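DTDP-4-dehydrorhamnose reductase (Bacillus anthracis, PDB 3SC6) catalyses the NADPH-dependent reduction of dTDP-4-dehydrorhamnose to dTDP-L-rhamnose in the rhamnose biosynthetic pathway, on a Rossmann-type fold. Local coordinates at residues 155-169 and 218-230. Residues are numbered along the deposited sequence; the frame is centred on the assembly and turned at random.
Sequences WLYGKYGNNFVKTMI and CSWFEFAKKIFSY. With NAP (NADP nicotinamide-adenine-dinucleotide phosphate), chain G; SO4 (sulfate ion), chain H.
An aromatic cluster beside the nicotinamide end of the NADP pocket joins the close of strand 148-157 and helix 164-172 of this Rossmann-fold reductase to helix 220-231. Trp-155 and Trp-220 reach in from opposite directions and stack face to face: the two six-membered rings lie nearly parallel, 7° between their planes, with centroids 3.6 Å apart. Trp-220 lies between two aromatic partners, for its CE3 edge also points at the centre of the Phe-164 face, with CE3 3.7 Å from Phe-164 CD1 and the planes at 50°. With CG anti to the backbone N, the Phe-164 ring becomes a knob in the hole formed by Trp-220, Phe-223, Ala-224 and Ile-227. Phe-164 and Phe-223 meet rim to rim: Phe-164 CD2 lies in the plane of the Phe-223 ring, 3.4 Å from Phe-223 CE2. Phe-223 also makes an offset edge-to-face pair with Tyr-157, its edge toward the tyrosine face, centroids 6.0 Å apart, while Val-165 CG2 sits over the rim of the tyrosine. Ile-227 answers as the reciprocal knob among Phe-164, Val-165, Met-168 and Ile-169, and the helix segments pass 61° apart. Pro-188 of strand 185-190 touches Trp-155, Tyr-157 and Phe-223. Next to the stacked tryptophan, Leu-156 borders the cofactor, its backbone N 3.3 Å from the carboxamide N7N of NADP.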
loop_
_atom_site.group_PDB
_atom_site.type_symbol
_atom_site.label_atom_id
_atom_site.label_comp_id
_atom_site.label_asym_id
_atom_site.label_seq_id
_atom_site.Cartn_x
_atom_site.Cartn_y
_atom_site.Cartn_z
ATOM N N TRP A 155 -3.850 3.773 3.902
ATOM C CA TRP A 155 -4.168 5.156 3.528
ATOM C C TRP A 155 -3.069 5.706 2.643
ATOM O O TRP A 155 -2.558 6.803 2.856
ATOM C CB TRP A 155 -4.304 5.956 4.822
ATOM C CG TRP A 155 -5.535 5.612 5.615
ATOM C CD1 TRP A 155 -5.959 4.367 5.979
ATOM C CD2 TRP A 155 -6.345 6.532 6.360
ATOM N NE1 TRP A 155 -7.076 4.457 6.769
ATOM C CE2 TRP A 155 -7.319 5.775 7.039
ATOM C CE3 TRP A 155 -6.372 7.924 6.474
ATOM C CZ2 TRP A 155 -8.306 6.361 7.824
ATOM C CZ3 TRP A 155 -7.356 8.505 7.250
ATOM C CH2 TRP A 155 -8.309 7.723 7.917
ATOM N N LEU A 156 -2.724 4.917 1.635
ATOM C CA LEU A 156 -1.684 5.259 0.688
ATOM C C LEU A 156 -2.191 6.235 -0.377
ATOM O O LEU A 156 -3.311 6.095 -0.869
ATOM C CB LEU A 156 -1.187 3.964 0.037
ATOM C CG LEU A 156 -0.008 4.013 -0.927
ATOM C CD1 LEU A 156 1.220 4.560 -0.221
ATOM C CD2 LEU A 156 0.267 2.621 -1.461
ATOM N N TYR A 157 -1.369 7.229 -0.716
ATOM C CA TYR A 157 -1.725 8.226 -1.728
ATOM C C TYR A 157 -0.433 8.757 -2.336
ATOM O O TYR A 157 0.552 8.948 -1.620
ATOM C CB TYR A 157 -2.511 9.386 -1.120
ATOM C CG TYR A 157 -1.721 10.234 -0.155
ATOM C CD1 TYR A 157 -1.634 9.905 1.187
ATOM C CD2 TYR A 157 -1.078 11.384 -0.592
ATOM C CE1 TYR A 157 -0.909 10.694 2.068
ATOM C CE2 TYR A 157 -0.357 12.177 0.272
ATOM C CZ TYR A 157 -0.272 11.833 1.600
ATOM O OH TYR A 157 0.450 12.630 2.458
ATOM N N GLY A 158 -0.434 9.001 -3.645
ATOM C CA GLY A 158 0.760 9.508 -4.330
ATOM C C GLY A 158 0.499 10.567 -5.386
ATOM O O GLY A 158 -0.596 11.115 -5.481
ATOM N N LYS A 159 1.527 10.851 -6.180
ATOM C CA LYS A 159 1.436 11.848 -7.240
ATOM C C LYS A 159 0.491 11.458 -8.357
ATOM O O LYS A 159 -0.258 12.291 -8.870
ATOM C CB LYS A 159 2.801 12.065 -7.911
ATOM C CG LYS A 159 3.919 12.583 -7.040
ATOM C CD LYS A 159 5.174 12.796 -7.890
ATOM C CE LYS A 159 6.325 13.358 -7.076
ATOM N NZ LYS A 159 6.722 12.457 -5.954
ATOM N N TYR A 160 0.529 10.187 -8.731
ATOM C CA TYR A 160 -0.297 9.695 -9.820
ATOM C C TYR A 160 -1.581 9.015 -9.374
ATOM O O TYR A 160 -1.669 8.487 -8.268
ATOM C CB TYR A 160 0.556 8.749 -10.661
ATOM C CG TYR A 160 1.861 9.404 -11.061
ATOM C CD1 TYR A 160 1.958 10.188 -12.199
ATOM C CD2 TYR A 160 2.992 9.257 -10.271
ATOM C CE1 TYR A 160 3.151 10.797 -12.543
ATOM C CE2 TYR A 160 4.181 9.857 -10.605
ATOM C CZ TYR A 160 4.259 10.623 -11.739
ATOM O OH TYR A 160 5.452 11.216 -12.061
ATOM N N GLY A 161 -2.580 9.051 -10.255
ATOM C CA GLY A 161 -3.885 8.448 -9.996
ATOM C C GLY A 161 -4.724 9.277 -9.042
ATOM O O GLY A 161 -4.227 10.211 -8.415
ATOM N N ASN A 162 -6.006 8.944 -8.941
ATOM C CA ASN A 162 -6.898 9.666 -8.050
ATOM C C ASN A 162 -6.645 9.230 -6.620
ATOM O O ASN A 162 -6.247 8.097 -6.373
ATOM C CB ASN A 162 -8.366 9.407 -8.406
ATOM C CG ASN A 162 -8.721 9.868 -9.808
ATOM O OD1 ASN A 162 -7.891 10.432 -10.523
ATOM N ND2 ASN A 162 -9.966 9.636 -10.205
ATOM N N ASN A 163 -6.864 10.141 -5.683
ATOM C CA ASN A 163 -6.670 9.853 -4.273
ATOM C C ASN A 163 -7.457 10.861 -3.444
ATOM O O ASN A 163 -8.017 11.817 -3.986
ATOM C CB ASN A 163 -5.179 9.834 -3.913
ATOM C CG ASN A 163 -4.495 11.160 -4.167
ATOM O OD1 ASN A 163 -5.141 12.198 -4.274
ATOM N ND2 ASN A 163 -3.172 11.136 -4.220
ATOM N N PHE A 164 -7.504 10.651 -2.136
ATOM C CA PHE A 164 -8.241 11.544 -1.250
ATOM C C PHE A 164 -7.688 12.969 -1.228
ATOM O O PHE A 164 -8.446 13.912 -1.075
ATOM C CB PHE A 164 -8.279 10.965 0.165
ATOM C CG PHE A 164 -9.078 11.785 1.144
ATOM C CD1 PHE A 164 -10.436 11.557 1.306
ATOM C CD2 PHE A 164 -8.471 12.763 1.916
ATOM C CE1 PHE A 164 -11.172 12.299 2.210
ATOM C CE2 PHE A 164 -9.203 13.509 2.824
ATOM C CZ PHE A 164 -10.554 13.275 2.972
ATOM N N VAL A 165 -6.382 13.139 -1.386
ATOM C CA VAL A 165 -5.819 14.488 -1.367
ATOM C C VAL A 165 -6.215 15.282 -2.618
ATOM O O VAL A 165 -6.589 16.450 -2.514
ATOM C CB VAL A 165 -4.298 14.478 -1.200
ATOM C CG1 VAL A 165 -3.756 15.895 -1.246
ATOM C CG2 VAL A 165 -3.925 13.812 0.111
ATOM N N LYS A 166 -6.132 14.655 -3.792
ATOM C CA LYS A 166 -6.500 15.334 -5.042
ATOM C C LYS A 166 -7.996 15.652 -5.078
ATOM O O LYS A 166 -8.400 16.667 -5.635
ATOM C CB LYS A 166 -6.146 14.491 -6.272
ATOM C CG LYS A 166 -4.664 14.207 -6.498
ATOM C CD LYS A 166 -4.495 13.336 -7.752
ATOM C CE LYS A 166 -3.047 12.998 -8.050
ATOM N NZ LYS A 166 -2.232 14.207 -8.297
ATOM N N THR A 167 -8.813 14.775 -4.495
ATOM C CA THR A 167 -10.262 14.975 -4.469
ATOM C C THR A 167 -10.655 16.216 -3.662
ATOM O O THR A 167 -11.495 16.999 -4.104
ATOM C CB THR A 167 -11.007 13.731 -3.925
ATOM O OG1 THR A 167 -10.758 12.610 -4.783
ATOM C CG2 THR A 167 -12.502 13.975 -3.871
ATOM N N MET A 168 -10.049 16.402 -2.489
ATOM C CA MET A 168 -10.362 17.566 -1.656
ATOM C C MET A 168 -10.015 18.877 -2.363
ATOM O O MET A 168 -10.793 19.827 -2.328
ATOM C CB MET A 168 -9.630 17.505 -0.310
ATOM C CG MET A 168 -9.981 16.327 0.604
ATOM S SD MET A 168 -11.706 16.209 1.156
ATOM C CE MET A 168 -12.432 15.117 -0.063
ATOM N N ILE A 169 -8.851 18.928 -3.003
ATOM C CA ILE A 169 -8.419 20.137 -3.712
ATOM C C ILE A 169 -9.298 20.410 -4.931
ATOM O O ILE A 169 -9.500 21.559 -5.320
ATOM C CB ILE A 169 -6.950 20.033 -4.170
ATOM C CG1 ILE A 169 -6.027 19.840 -2.965
ATOM C CG2 ILE A 169 -6.538 21.285 -4.936
ATOM C CD1 ILE A 169 -4.571 19.729 -3.335
ATOM N N CYS A 218 -4.677 9.732 12.805
ATOM C CA CYS A 218 -5.348 10.825 12.120
ATOM C C CYS A 218 -6.803 10.438 11.840
ATOM O O CYS A 218 -7.324 9.508 12.444
ATOM C CB CYS A 218 -4.582 11.086 10.819
ATOM S SG CYS A 218 -5.141 12.419 9.803
ATOM N N SER A 219 -7.459 11.165 10.942
ATOM C CA SER A 219 -8.852 10.890 10.574
ATOM C C SER A 219 -9.110 11.649 9.286
ATOM O O SER A 219 -8.549 12.728 9.093
ATOM C CB SER A 219 -9.825 11.356 11.654
ATOM O OG SER A 219 -9.750 12.758 11.841
ATOM N N TRP A 220 -9.957 11.111 8.411
ATOM C CA TRP A 220 -10.240 11.788 7.143
ATOM C C TRP A 220 -10.615 13.236 7.382
ATOM O O TRP A 220 -10.242 14.117 6.608
ATOM C CB TRP A 220 -11.336 11.086 6.341
ATOM C CG TRP A 220 -11.020 9.666 6.018
ATOM C CD1 TRP A 220 -11.557 8.555 6.595
ATOM C CD2 TRP A 220 -10.010 9.203 5.117
ATOM N NE1 TRP A 220 -10.991 7.426 6.061
ATOM C CE2 TRP A 220 -10.031 7.796 5.156
ATOM C CE3 TRP A 220 -9.105 9.843 4.263
ATOM C CZ2 TRP A 220 -9.179 7.014 4.377
ATOM C CZ3 TRP A 220 -8.262 9.069 3.489
ATOM C CH2 TRP A 220 -8.305 7.667 3.550
ATOM N N PHE A 221 -11.348 13.468 8.466
ATOM C CA PHE A 221 -11.794 14.799 8.852
ATOM C C PHE A 221 -10.608 15.716 9.188
ATOM O O PHE A 221 -10.443 16.764 8.560
ATOM C CB PHE A 221 -12.766 14.673 10.028
ATOM C CG PHE A 221 -13.275 15.980 10.550
ATOM C CD1 PHE A 221 -14.348 16.610 9.946
ATOM C CD2 PHE A 221 -12.723 16.545 11.690
ATOM C CE1 PHE A 221 -14.833 17.805 10.437
ATOM C CE2 PHE A 221 -13.207 17.736 12.191
ATOM C CZ PHE A 221 -14.265 18.370 11.563
ATOM N N GLU A 222 -9.788 15.325 10.165
ATOM C CA GLU A 222 -8.618 16.129 10.555
ATOM C C GLU A 222 -7.638 16.225 9.397
ATOM O O GLU A 222 -6.967 17.243 9.209
ATOM C CB GLU A 222 -7.905 15.516 11.758
ATOM C CG GLU A 222 -8.730 15.456 13.023
ATOM C CD GLU A 222 -7.987 14.799 14.174
ATOM O OE1 GLU A 222 -6.855 14.303 13.960
ATOM O OE2 GLU A 222 -8.545 14.764 15.293
ATOM N N PHE A 223 -7.552 15.144 8.633
ATOM C CA PHE A 223 -6.669 15.077 7.484
ATOM C C PHE A 223 -7.184 16.067 6.451
ATOM O O PHE A 223 -6.415 16.844 5.890
ATOM C CB PHE A 223 -6.612 13.633 6.963
ATOM C CG PHE A 223 -5.717 13.434 5.773
ATOM C CD1 PHE A 223 -4.345 13.481 5.916
ATOM C CD2 PHE A 223 -6.239 13.061 4.553
ATOM C CE1 PHE A 223 -3.516 13.268 4.841
ATOM C CE2 PHE A 223 -5.409 12.831 3.477
ATOM C CZ PHE A 223 -4.049 12.935 3.623
ATOM N N ALA A 224 -8.498 16.066 6.240
ATOM C CA ALA A 224 -9.118 16.971 5.286
ATOM C C ALA A 224 -8.773 18.414 5.646
ATOM O O ALA A 224 -8.293 19.164 4.799
ATOM C CB ALA A 224 -10.624 16.771 5.261
ATOM N N LYS A 225 -9.008 18.799 6.904
ATOM C CA LYS A 225 -8.704 20.165 7.347
ATOM C C LYS A 225 -7.279 20.566 7.045
ATOM O O LYS A 225 -7.031 21.618 6.454
ATOM C CB LYS A 225 -8.903 20.353 8.857
ATOM C CG LYS A 225 -10.309 20.236 9.396
ATOM C CD LYS A 225 -10.278 20.491 10.909
ATOM C CE LYS A 225 -11.651 20.455 11.542
ATOM N NZ LYS A 225 -12.560 21.502 11.008
ATOM N N LYS A 226 -6.338 19.726 7.457
ATOM C CA LYS A 226 -4.936 20.023 7.237
ATOM C C LYS A 226 -4.530 20.044 5.752
ATOM O O LYS A 226 -3.516 20.648 5.400
ATOM C CB LYS A 226 -4.047 19.142 8.121
ATOM C CG LYS A 226 -2.565 19.445 7.997
ATOM C CD LYS A 226 -1.743 18.756 9.076
ATOM C CE LYS A 226 -2.122 19.277 10.476
ATOM N NZ LYS A 226 -1.325 18.641 11.562
ATOM N N ILE A 227 -5.312 19.404 4.886
ATOM C CA ILE A 227 -4.992 19.423 3.462
ATOM C C ILE A 227 -5.265 20.844 2.977
ATOM O O ILE A 227 -4.489 21.406 2.203
ATOM C CB ILE A 227 -5.815 18.413 2.635
ATOM C CG1 ILE A 227 -5.436 16.983 3.020
ATOM C CG2 ILE A 227 -5.526 18.584 1.153
ATOM C CD1 ILE A 227 -6.187 15.918 2.250
ATOM N N PHE A 228 -6.363 21.429 3.461
ATOM C CA PHE A 228 -6.728 22.788 3.078
ATOM C C PHE A 228 -5.816 23.786 3.773
ATOM O O PHE A 228 -5.626 24.896 3.289
ATOM C CB PHE A 228 -8.191 23.105 3.405
ATOM C CG PHE A 228 -9.172 22.181 2.747
ATOM C CD1 PHE A 228 -9.090 21.918 1.396
ATOM C CD2 PHE A 228 -10.217 21.632 3.466
ATOM C CE1 PHE A 228 -9.991 21.072 0.781
ATOM C CE2 PHE A 228 -11.132 20.796 2.854
ATOM C CZ PHE A 228 -11.019 20.517 1.508
ATOM N N SER A 229 -5.264 23.389 4.916
ATOM C CA SER A 229 -4.365 24.254 5.664
ATOM C C SER A 229 -3.135 24.527 4.801
ATOM O O SER A 229 -2.752 25.683 4.615
ATOM C CB SER A 229 -3.964 23.608 6.989
ATOM O OG SER A 229 -3.093 24.451 7.722
ATOM N N TYR A 230 -2.516 23.466 4.275
ATOM C CA TYR A 230 -1.334 23.629 3.421
ATOM C C TYR A 230 -1.721 24.162 2.048
ATOM O O TYR A 230 -0.948 24.883 1.419
ATOM C CB TYR A 230 -0.524 22.336 3.261
ATOM C CG TYR A 230 0.125 21.823 4.528
ATOM C CD1 TYR A 230 1.316 22.376 4.987
ATOM C CD2 TYR A 230 -0.395 20.737 5.216
ATOM C CE1 TYR A 230 1.931 21.906 6.130
ATOM C CE2 TYR A 230 0.223 20.253 6.359
ATOM C CZ TYR A 230 1.382 20.841 6.810
ATOM O OH TYR A 230 1.996 20.361 7.943
HETATM P PA NAP G . -3.745 0.465 -7.560
HETATM O O1A NAP G . -5.095 -0.180 -7.762
HETATM O O2A NAP G . -3.462 1.804 -8.206
HETATM O O5B NAP G . -2.595 -0.562 -8.022
HETATM C C5B NAP G . -2.876 -1.922 -8.339
HETATM C C4B NAP G . -2.507 -2.175 -9.797
HETATM O O4B NAP G . -2.555 -3.583 -10.076
HETATM C C3B NAP G . -3.471 -1.485 -10.761
HETATM O O3B NAP G . -2.782 -0.615 -11.663
HETATM C C2B NAP G . -4.120 -2.617 -11.523
HETATM O O2B NAP G . -4.371 -2.276 -12.886
HETATM C C1B NAP G . -3.102 -3.742 -11.384
HETATM N N9A NAP G . -3.693 -5.079 -11.667
HETATM C C8A NAP G . -4.981 -5.452 -11.548
HETATM N N7A NAP G . -5.096 -6.743 -11.936
HETATM C C5A NAP G . -3.874 -7.166 -12.309
HETATM C C6A NAP G . -3.337 -8.446 -12.828
HETATM N N6A NAP G . -4.151 -9.514 -13.013
HETATM N N1A NAP G . -2.014 -8.521 -13.102
HETATM C C2A NAP G . -1.211 -7.455 -12.913
HETATM N N3A NAP G . -1.683 -6.281 -12.446
HETATM C C4A NAP G . -2.996 -6.115 -12.142
HETATM O O3 NAP G . -3.465 0.579 -5.973
HETATM P PN NAP G . -1.998 0.868 -5.352
HETATM O O1N NAP G . -2.186 1.673 -4.087
HETATM O O2N NAP G . -1.057 1.346 -6.429
HETATM O O5D NAP G . -1.508 -0.600 -4.926
HETATM C C5D NAP G . -0.332 -0.773 -4.135
HETATM C C4D NAP G . -0.529 -1.898 -3.120
HETATM O O4D NAP G . -0.764 -1.351 -1.814
HETATM C C3D NAP G . -1.716 -2.800 -3.449
HETATM O O3D NAP G . -1.296 -4.166 -3.507
HETATM C C2D NAP G . -2.702 -2.596 -2.319
HETATM O O2D NAP G . -3.325 -3.834 -1.975
HETATM C C1D NAP G . -1.856 -2.034 -1.182
HETATM N N1N NAP G . -2.593 -1.123 -0.292
HETATM C C2N NAP G . -3.149 -0.003 -0.784
HETATM C C3N NAP G . -3.848 0.872 0.048
HETATM C C7N NAP G . -4.463 2.117 -0.535
HETATM O O7N NAP G . -4.400 2.298 -1.743
HETATM N N7N NAP G . -5.060 3.002 0.260
HETATM C C4N NAP G . -3.957 0.574 1.403
HETATM C C5N NAP G . -3.369 -0.583 1.887
HETATM C C6N NAP G . -2.685 -1.420 1.013
HETATM P P2B NAP G . -5.870 -1.967 -13.393
HETATM O O1X NAP G . -5.651 -1.404 -14.776
HETATM O O2X NAP G . -6.566 -3.308 -13.374
HETATM O O3X NAP G . -6.412 -0.979 -12.390
HETATM S S SO4 H . -2.178 11.113 -13.204
HETATM O O1 SO4 H . -1.748 9.757 -12.879
HETATM O O2 SO4 H . -1.454 11.578 -14.386
HETATM O O3 SO4 H . -3.615 11.108 -13.476
HETATM O O4 SO4 H . -1.895 12.007 -12.081
#